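Local coordinates for protein KP700603 (Klebsiella pneumoniae 700603, PDB 5KVK), which is of unknown function but belongs to the competence-damaged protein (CinA) superfamily, whose C-terminal domains in some relatives act as nicotinamide mononucleotide deamidases, at residues A[91-96]-A[129-134]; A[40-45]-A[53-58]; A[141-146]-A[152-157]. All blocks are in the same frame, centred on the assembly; numbering follows the deposited sequence. Where two conformers were deposited one is given.

Interaction 1 of 3, residues A[91-96]-A[129-134]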
loop_
_atom_site.group_PDB
_atom_site.type_symbol
_atom_site.label_atom_id
_atom_site.label_comp_id
_atom_site.label_asym_id
_atom_site.label_seq_id
_atom_site.Cartn_x
_atom_site.Cartn_y
_atom_site.Cartn_z
ATOM N N GLU A 91 -0.578 12.020 -13.699
ATOM C CA GLU A 91 0.621 11.243 -14.031
ATOM C C GLU A 91 0.766 10.030 -13.111
ATOM O O GLU A 91 1.111 8.931 -13.594
ATOM C CB GLU A 91 1.856 12.138 -13.994
ATOM C CG GLU A 91 1.851 13.154 -15.133
ATOM C CD GLU A 91 3.083 14.015 -15.158
ATOM O OE1 GLU A 91 3.109 15.028 -15.864
ATOM O OE2 GLU A 91 4.041 13.667 -14.477
ATOM N N MET A 92 0.472 10.181 -11.803
ATOM C CA MET A 92 0.398 9.008 -10.927
ATOM C C MET A 92 -0.540 7.959 -11.516
ATOM O O MET A 92 -0.193 6.771 -11.526
ATOM C CB MET A 92 -0.089 9.401 -9.542
ATOM C CG MET A 92 1.012 10.180 -8.768
ATOM S SD MET A 92 0.269 10.706 -7.162
ATOM C CE MET A 92 0.175 9.139 -6.278
ATOM N N SER A 93 -1.717 8.370 -11.992
ATOM C CA SER A 93 -2.692 7.344 -12.424
ATOM C C SER A 93 -2.179 6.620 -13.655
ATOM O O SER A 93 -2.309 5.397 -13.743
ATOM C CB SER A 93 -4.076 7.922 -12.689
ATOM O OG SER A 93 -4.121 8.685 -13.869
ATOM N N THR A 94 -1.537 7.351 -14.584
ATOM C CA THR A 94 -0.986 6.691 -15.776
ATOM C C THR A 94 0.140 5.743 -15.361
ATOM O O THR A 94 0.307 4.657 -15.934
ATOM C CB THR A 94 -0.456 7.748 -16.721
ATOM O OG1 THR A 94 -1.529 8.593 -17.151
ATOM C CG2 THR A 94 0.224 7.108 -17.948
ATOM N N GLY A 95 0.987 6.177 -14.418
ATOM C CA GLY A 95 2.117 5.342 -14.053
ATOM C C GLY A 95 1.674 4.016 -13.461
ATOM O O GLY A 95 2.227 2.964 -13.804
ATOM N N ILE A 96 0.655 4.046 -12.604
ATOM C CA ILE A 96 0.276 2.778 -11.969
ATOM C C ILE A 96 -0.606 1.948 -12.918
ATOM O O ILE A 96 -0.513 0.712 -12.932
ATOM C CB ILE A 96 -0.408 3.003 -10.602
ATOM C CG1 ILE A 96 -0.611 1.666 -9.809
ATOM C CG2 ILE A 96 -1.713 3.763 -10.760
ATOM C CD1 ILE A 96 0.727 0.909 -9.550
ATOM N N ALA A 129 -7.564 11.162 -9.072
ATOM C CA ALA A 129 -7.767 10.821 -10.485
ATOM C C ALA A 129 -8.322 9.411 -10.587
ATOM O O ALA A 129 -7.892 8.490 -9.859
ATOM C CB ALA A 129 -6.455 10.949 -11.246
ATOM N N TRP A 130 -9.240 9.225 -11.533
ATOM C CA TRP A 130 -9.751 7.927 -11.923
ATOM C C TRP A 130 -9.431 7.802 -13.400
ATOM O O TRP A 130 -9.894 8.608 -14.206
ATOM C CB TRP A 130 -11.271 7.837 -11.691
ATOM C CG TRP A 130 -11.752 8.073 -10.288
ATOM C CD1 TRP A 130 -12.075 7.114 -9.321
ATOM C CD2 TRP A 130 -11.963 9.338 -9.678
ATOM N NE1 TRP A 130 -12.479 7.755 -8.140
ATOM C CE2 TRP A 130 -12.402 9.106 -8.339
ATOM C CE3 TRP A 130 -11.832 10.669 -10.132
ATOM C CZ2 TRP A 130 -12.700 10.145 -7.464
ATOM C CZ3 TRP A 130 -12.144 11.704 -9.278
ATOM C CH2 TRP A 130 -12.612 11.439 -7.963
ATOM N N ASN A 131 -8.625 6.826 -13.742
ATOM C CA ASN A 131 -8.060 6.690 -15.079
ATOM C C ASN A 131 -8.617 5.394 -15.642
ATOM O O ASN A 131 -8.192 4.309 -15.241
ATOM C CB ASN A 131 -6.528 6.660 -14.982
ATOM C CG ASN A 131 -5.852 6.575 -16.341
ATOM O OD1 ASN A 131 -6.481 6.111 -17.306
ATOM N ND2 ASN A 131 -4.567 7.000 -16.452
ATOM N N PHE A 132 -9.548 5.478 -16.579
ATOM C CA PHE A 132 -10.054 4.276 -17.248
ATOM C C PHE A 132 -9.361 4.121 -18.602
ATOM O O PHE A 132 -9.630 4.866 -19.562
ATOM C CB PHE A 132 -11.562 4.366 -17.417
ATOM C CG PHE A 132 -12.171 3.251 -18.205
ATOM C CD1 PHE A 132 -11.947 1.896 -17.860
ATOM C CD2 PHE A 132 -13.020 3.521 -19.265
ATOM C CE1 PHE A 132 -12.514 0.860 -18.552
ATOM C CE2 PHE A 132 -13.621 2.492 -19.948
ATOM C CZ PHE A 132 -13.360 1.137 -19.600
ATOM N N ARG A 133 -8.463 3.145 -18.690
ATOM C CA ARG A 133 -7.769 2.861 -19.946
ATOM C C ARG A 133 -7.237 4.114 -20.656
ATOM O O ARG A 133 -7.284 4.196 -21.906
ATOM C CB ARG A 133 -8.703 2.096 -20.916
ATOM C CG ARG A 133 -9.136 0.801 -20.341
ATOM C CD ARG A 133 -9.903 -0.078 -21.325
ATOM N NE ARG A 133 -10.117 -1.354 -20.660
ATOM C CZ ARG A 133 -11.120 -2.174 -20.857
ATOM N NH1 ARG A 133 -12.051 -1.883 -21.739
ATOM N NH2 ARG A 133 -11.181 -3.317 -20.161
ATOM N N GLY A 134 -6.745 5.087 -19.877
ATOM C CA GLY A 134 -6.176 6.316 -20.403
ATOM C C GLY A 134 -7.125 7.502 -20.512
ATOM O O GLY A 134 -6.668 8.604 -20.844
HETATM O O HOH W 1 -3.137 7.334 -19.018
#

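Interaction 2 of 3, residues A[40-45]-A[53-58]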
loop_
_atom_site.group_PDB
_atom_site.type_symbol
_atom_site.label_atom_id
_atom_site.label_comp_id
_atom_site.label_asym_id
_atom_site.label_seq_id
_atom_site.Cartn_x
_atom_site.Cartn_y
_atom_site.Cartn_z
ATOM N N ASN A 40 -4.360 2.872 2.835
ATOM C CA ASN A 40 -5.679 2.505 3.365
ATOM C C ASN A 40 -6.692 2.222 2.265
ATOM O O ASN A 40 -7.638 1.471 2.516
ATOM C CB ASN A 40 -6.228 3.598 4.293
ATOM C CG ASN A 40 -5.518 3.597 5.665
ATOM O OD1 ASN A 40 -5.710 2.685 6.497
ATOM N ND2 ASN A 40 -4.628 4.555 5.860
ATOM N N LEU A 41 -6.506 2.763 1.060
ATOM C CA LEU A 41 -7.408 2.375 -0.030
ATOM C C LEU A 41 -7.121 0.936 -0.444
ATOM O O LEU A 41 -8.044 0.114 -0.539
ATOM C CB LEU A 41 -7.263 3.315 -1.238
ATOM C CG LEU A 41 -8.126 2.887 -2.457
ATOM C CD1 LEU A 41 -9.633 2.762 -2.097
ATOM C CD2 LEU A 41 -7.872 3.852 -3.646
ATOM N N ALA A 42 -5.830 0.615 -0.657
ATOM C CA ALA A 42 -5.440 -0.770 -0.942
ATOM C C ALA A 42 -5.977 -1.686 0.145
ATOM O O ALA A 42 -6.481 -2.772 -0.158
ATOM C CB ALA A 42 -3.915 -0.916 -1.055
ATOM N N ALA A 43 -5.908 -1.244 1.408
ATOM C CA ALA A 43 -6.341 -2.081 2.517
ATOM C C ALA A 43 -7.826 -2.375 2.410
ATOM O O ALA A 43 -8.254 -3.499 2.679
ATOM C CB ALA A 43 -6.029 -1.416 3.860
ATOM N N ALA A 44 -8.619 -1.388 1.962
ATOM C CA ALA A 44 -10.055 -1.611 1.866
ATOM C C ALA A 44 -10.361 -2.631 0.780
ATOM O O ALA A 44 -11.248 -3.506 0.969
ATOM C CB ALA A 44 -10.792 -0.296 1.594
ATOM N N LEU A 45 -9.594 -2.571 -0.318
ATOM C CA LEU A 45 -9.801 -3.508 -1.422
ATOM C C LEU A 45 -9.378 -4.908 -1.019
ATOM O O LEU A 45 -9.999 -5.902 -1.437
ATOM C CB LEU A 45 -9.021 -3.039 -2.644
ATOM C CG LEU A 45 -9.468 -1.628 -3.121
ATOM C CD1 LEU A 45 -8.582 -0.923 -4.190
ATOM C CD2 LEU A 45 -10.932 -1.737 -3.638
ATOM N N ALA A 53 -10.316 -11.112 -7.819
ATOM C CA ALA A 53 -11.122 -11.062 -9.025
ATOM C C ALA A 53 -11.086 -9.685 -9.676
ATOM O O ALA A 53 -11.393 -9.565 -10.864
ATOM C CB ALA A 53 -12.581 -11.461 -8.748
ATOM N N PHE A 54 -10.692 -8.667 -8.939
ATOM C CA PHE A 54 -10.666 -7.321 -9.508
ATOM C C PHE A 54 -9.459 -6.486 -9.116
ATOM O O PHE A 54 -9.368 -5.351 -9.582
ATOM C CB PHE A 54 -11.955 -6.554 -9.101
ATOM C CG PHE A 54 -12.061 -6.318 -7.624
ATOM C CD1 PHE A 54 -12.605 -7.293 -6.817
ATOM C CD2 PHE A 54 -11.600 -5.130 -7.039
ATOM C CE1 PHE A 54 -12.696 -7.126 -5.470
ATOM C CE2 PHE A 54 -11.725 -4.964 -5.670
ATOM C CZ PHE A 54 -12.245 -5.967 -4.913
ATOM N N TYR A 55 -8.516 -6.997 -8.319
ATOM C CA TYR A 55 -7.439 -6.142 -7.805
ATOM C C TYR A 55 -6.260 -6.978 -7.400
ATOM O O TYR A 55 -6.445 -7.969 -6.713
ATOM C CB TYR A 55 -7.931 -5.390 -6.549
ATOM C CG TYR A 55 -6.914 -4.454 -5.933
ATOM C CD1 TYR A 55 -6.695 -3.151 -6.465
ATOM C CD2 TYR A 55 -6.250 -4.816 -4.781
ATOM C CE1 TYR A 55 -5.780 -2.280 -5.892
ATOM C CE2 TYR A 55 -5.342 -3.956 -4.204
ATOM C CZ TYR A 55 -5.129 -2.701 -4.757
ATOM O OH TYR A 55 -4.219 -1.836 -4.120
ATOM N N ASP A 56 -5.012 -6.526 -7.732
ATOM C CA ASP A 56 -3.879 -7.160 -7.056
ATOM C C ASP A 56 -2.681 -6.261 -6.815
ATOM O O ASP A 56 -1.724 -6.725 -6.146
ATOM C CB ASP A 56 -3.388 -8.420 -7.775
ATOM C CG ASP A 56 -2.826 -8.150 -9.211
ATOM O OD1 ASP A 56 -2.588 -6.962 -9.637
ATOM O OD2 ASP A 56 -2.673 -9.163 -9.893
ATOM N N THR A 57 -2.702 -5.009 -7.281
ATOM C CA THR A 57 -1.531 -4.141 -7.205
ATOM C C THR A 57 -1.893 -2.777 -6.656
ATOM O O THR A 57 -2.728 -2.050 -7.240
ATOM C CB THR A 57 -0.920 -3.997 -8.612
ATOM O OG1 THR A 57 -0.495 -5.290 -9.049
ATOM C CG2 THR A 57 0.326 -3.056 -8.508
ATOM N N GLY A 58 -1.217 -2.383 -5.566
ATOM C CA GLY A 58 -1.273 -1.008 -5.117
ATOM C C GLY A 58 0.118 -0.513 -4.767
ATOM O O GLY A 58 1.003 -1.283 -4.361
#

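Interaction 3 of 3, residues A[141-146]-A[152-157]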
loop_
_atom_site.group_PDB
_atom_site.type_symbol
_atom_site.label_atom_id
_atom_site.label_comp_id
_atom_site.label_asym_id
_atom_site.label_seq_id
_atom_site.Cartn_x
_atom_site.Cartn_y
_atom_site.Cartn_z
ATOM N N MET A 141 -10.969 17.734 -3.585
ATOM C CA MET A 141 -11.824 17.853 -2.408
ATOM C C MET A 141 -11.041 18.506 -1.275
ATOM O O MET A 141 -9.813 18.514 -1.274
ATOM C CB MET A 141 -12.366 16.484 -1.963
ATOM C CG MET A 141 -13.143 15.758 -3.086
ATOM S SD MET A 141 -14.692 16.519 -3.431
ATOM C CE MET A 141 -15.706 16.137 -1.991
ATOM N N ARG A 142 -11.763 19.075 -0.307
ATOM C CA ARG A 142 -11.128 19.558 0.930
ATOM C C ARG A 142 -11.918 18.993 2.098
ATOM O O ARG A 142 -12.960 19.533 2.432
ATOM C CB ARG A 142 -11.077 21.083 0.985
ATOM C CG ARG A 142 -10.071 21.619 1.996
ATOM C CD ARG A 142 -10.712 22.136 3.234
ATOM N NE ARG A 142 -9.778 23.017 3.927
ATOM C CZ ARG A 142 -10.106 23.821 4.939
ATOM N NH1 ARG A 142 -11.356 23.835 5.402
ATOM N NH2 ARG A 142 -9.183 24.598 5.502
ATOM N N PHE A 143 -11.426 17.923 2.734
ATOM C CA PHE A 143 -12.188 17.295 3.793
ATOM C C PHE A 143 -11.928 17.982 5.116
ATOM O O PHE A 143 -10.851 18.546 5.351
ATOM C CB PHE A 143 -11.822 15.826 3.901
ATOM C CG PHE A 143 -12.052 15.087 2.640
ATOM C CD1 PHE A 143 -10.993 14.753 1.787
ATOM C CD2 PHE A 143 -13.333 14.722 2.279
ATOM C CE1 PHE A 143 -11.244 14.068 0.608
ATOM C CE2 PHE A 143 -13.578 14.025 1.062
ATOM C CZ PHE A 143 -12.524 13.689 0.238
ATOM N N THR A 144 -12.916 17.911 5.988
ATOM C CA THR A 144 -12.845 18.457 7.335
ATOM C C THR A 144 -12.565 17.301 8.301
ATOM O O THR A 144 -12.874 16.149 8.011
ATOM C CB THR A 144 -14.157 19.189 7.662
ATOM O OG1 THR A 144 -14.441 20.149 6.620
ATOM C CG2 THR A 144 -14.073 19.901 8.966
ATOM N N GLY A 145 -11.965 17.605 9.441
ATOM C CA GLY A 145 -11.681 16.570 10.426
ATOM C C GLY A 145 -10.184 16.345 10.645
ATOM O O GLY A 145 -9.328 16.901 9.959
ATOM N N ASP A 146 -9.898 15.507 11.640
ATOM C CA ASP A 146 -8.525 15.136 11.965
ATOM C C ASP A 146 -7.935 14.289 10.847
ATOM O O ASP A 146 -8.656 13.729 9.999
ATOM C CB ASP A 146 -8.477 14.356 13.275
ATOM C CG ASP A 146 -9.190 13.005 13.152
ATOM O OD1 ASP A 146 -8.525 12.050 12.780
ATOM O OD2 ASP A 146 -10.421 12.891 13.407
ATOM N N ALA A 152 -9.878 8.537 5.957
ATOM C CA ALA A 152 -11.016 7.643 5.799
ATOM C C ALA A 152 -12.005 8.240 4.819
ATOM O O ALA A 152 -12.534 7.534 3.965
ATOM C CB ALA A 152 -11.690 7.382 7.166
ATOM N N GLN A 153 -12.237 9.545 4.900
ATOM C CA GLN A 153 -13.158 10.188 3.947
ATOM C C GLN A 153 -12.635 10.152 2.525
ATOM O O GLN A 153 -13.413 9.963 1.573
ATOM C CB GLN A 153 -13.413 11.633 4.355
ATOM C CG GLN A 153 -14.233 11.763 5.634
ATOM C CD GLN A 153 -14.366 13.211 6.032
ATOM O OE1 GLN A 153 -15.245 13.928 5.554
ATOM N NE2 GLN A 153 -13.433 13.666 6.874
ATOM N N ALA A 154 -11.328 10.310 2.366
ATOM C CA ALA A 154 -10.743 10.254 1.027
ATOM C C ALA A 154 -10.840 8.856 0.422
ATOM O O ALA A 154 -11.164 8.720 -0.762
ATOM C CB ALA A 154 -9.281 10.734 1.078
ATOM N N VAL A 155 -10.565 7.818 1.208
ATOM C CA VAL A 155 -10.704 6.439 0.723
ATOM C C VAL A 155 -12.156 6.196 0.291
ATOM O O VAL A 155 -12.424 5.653 -0.797
ATOM C CB VAL A 155 -10.274 5.449 1.834
ATOM C CG1 VAL A 155 -10.737 4.002 1.537
ATOM C CG2 VAL A 155 -8.713 5.516 2.049
ATOM N N ARG A 156 -13.129 6.578 1.147
ATOM C CA ARG A 156 -14.517 6.340 0.770
ATOM C C ARG A 156 -14.900 7.156 -0.450
ATOM O O ARG A 156 -15.560 6.641 -1.352
ATOM C CB ARG A 156 -15.466 6.638 1.934
ATOM C CG ARG A 156 -15.524 5.492 2.934
ATOM C CD ARG A 156 -16.624 5.660 3.966
ATOM N NE ARG A 156 -16.413 6.869 4.748
ATOM C CZ ARG A 156 -15.770 6.921 5.904
ATOM N NH1 ARG A 156 -15.243 5.838 6.449
ATOM N NH2 ARG A 156 -15.635 8.091 6.495
ATOM N N PHE A 157 -14.481 8.439 -0.502
ATOM C CA PHE A 157 -14.813 9.235 -1.684
ATOM C C PHE A 157 -14.261 8.601 -2.963
ATOM O O PHE A 157 -14.957 8.571 -3.995
ATOM C CB PHE A 157 -14.302 10.662 -1.545
ATOM C CG PHE A 157 -14.714 11.546 -2.712
ATOM C CD1 PHE A 157 -13.775 11.944 -3.667
ATOM C CD2 PHE A 157 -16.044 11.946 -2.849
ATOM C CE1 PHE A 157 -14.182 12.762 -4.748
ATOM C CE2 PHE A 157 -16.437 12.730 -3.927
ATOM C CZ PHE A 157 -15.496 13.115 -4.878
HETATM O O HOH W 2 -15.329 16.379 5.409
#

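Interaction 1 of 3, residues A[91-96]-A[129-134]
Two groups hold Ser93 OG: it receives an N-H from Asn131 ND2 at 3.1 Å and is hydrogen-bonded as well to the backbone O of Gln90, one turn earlier in the same helix. The bond from Asn131 is moderately bent, 149° at the hydrogen, and the serine oxygen sits a little out of the amide plane. The two side chains also touch through carbon, with Ser93 CB 3.6 Å from Asn131 CB and, two residues earlier in the strand, 4.1 Å from Ala129 CB.

The asparagine uses both ends of its amide. With CG anti to the backbone N (chi1 -178°), the amide reaches Ser93 and Thr94, and ND2 also gives a hydrogen to a water at 3.0 Å. That water is 2.8 Å from Thr94 OG1, so it bridges Thr94 OG1 and Asn131 ND2, which stand 3.5 Å apart. OD1 meanwhile accepts from Gly134 N at 2.8 Å, in the carbonyl plane, which pins the amide's rotation and presents the N-H groups to the helix.

Ile136 of the next strand touches Ser93, Thr94 and Asn131. The axes of helix 91-96 and strand 129-132 cross at -40°, as in a layered alpha/beta fold, while the Asn131-Gly134 bond is an Asx motif that opens the turn into strand 135-142.

Interaction 2 of 3, residues A[40-45]-A[53-58]
The Tyr55 ring is held between two unlike groups. Leu45 CD1 stands over one face, 3.5 Å above the plane and displaced toward the rim, in a CH-pi contact with 3.9 Å from CD1 to the ring centroid. Over the centre of the opposite face lies the backbone N of Thr57, from the tyrosine's own strand. The Phe54 ring meets the same leucine differently, since Leu45 CD2 comes to its edge, in the ring plane, at 3.9 Å from CE2. The two methyls of one leucine are therefore shared out between successive aromatic residues, one on a face and the other on an edge.

Leu45 and Tyr55 cross at about a right angle. The leucine's CB lies over the same face as CD1, toward the CD2 side of the ring, 3.9 Å from Tyr55 CD2, while CD1 is nearest CE1. With CG opposite its backbone N (chi1 -179°), the Tyr55 ring runs along the helix from Leu45 to Ala42 and brings OH to 3.2 Å from Ala42 CB, one turn before Leu45. That hydroxyl is not left among methyls alone, for it is hydrogen-bonded to Thr32 OG1 on the neighbouring strand. Gly58 CA passes 3.2 Å from Tyr55 OH.

Further out, Phe54 is packed by Ala20, Leu23 and Ile24 of helix 12-26. Gly58 lies in an antiparallel ladder with a strand of the second subunit, which carries the sheet across the dimer interface. Helix 40-46 laid over strand 55-61 by these residues is the second half of the beta-alpha-beta unit 30-34, 40-46, 55-61.

Interaction 3 of 3, residues A[141-146]-A[152-157]
Gln153 rests its CB over one face of the Phe143 ring, 3.7 Å from CD2 and in CH-pi contact, before its chain runs extended past the ring in the opposite sense. Its amide plane ends up 59° from the ring plane. At the tip, NE2 gives a hydrogen to Thr144 O at 2.8 Å, an oxygen that sits in the plane of the amide, and the bond is nearly in line with the carbonyl (169° at the oxygen). NE2 is also hydrogen-bonded to the backbone O of Ala149, a turn earlier. OE1 comes 3.9 Å from Phe143 CD2 and takes a hydrogen from a water, which in turn accepts from Thr144 N, so both backbone polar atoms of Thr144 are tied to one glutamine.

Deeper along the helix, Phe143 CE1 meets Ala154 CB at 3.9 Å, and CZ reaches Phe157 CB. Met141, bent at both chi2 and chi3 (each -71°), curls over a face of the Phe157 ring. Its CG makes a CH-pi contact, 3.6 Å from Phe157 CE1, and its SD a Met-aromatic one, 3.8 Å from Phe157 CZ. Phe128 of the adjacent strand meets the Phe157 ring edge-to-face.

Asp146, at the N-cap, accepts from Ala149 N through OD1. The chemistry is thus divided: carbon and sulfur pack the end of the strand and the first loop residue against the helix, while the amide and its water fix the path of the chain beyond.

How the interactions relate
All three contacts place helices on one mixed sheet, interactions 2 and 3 on one face and interaction 1 on the other. Interactions 1 and 3 lie on opposite sides of the chain's centre, their own centres about 21 Å apart; alternation along strand 125-132 connects them, since Trp130 points away from helix 86-100 and its CH2 packs 3.8 Å from Phe157 CE1. Interactions 1 and 2, about 15 Å centre to centre, meet where Ile96 CD1 lies 4.1 Å from Thr57 CG2. Interactions 2 and 3 are about 18 Å apart and join helix to helix, Val155 CG2 reaching Asn40 CB at 3.9 Å. Interaction 2 alone borders the second subunit.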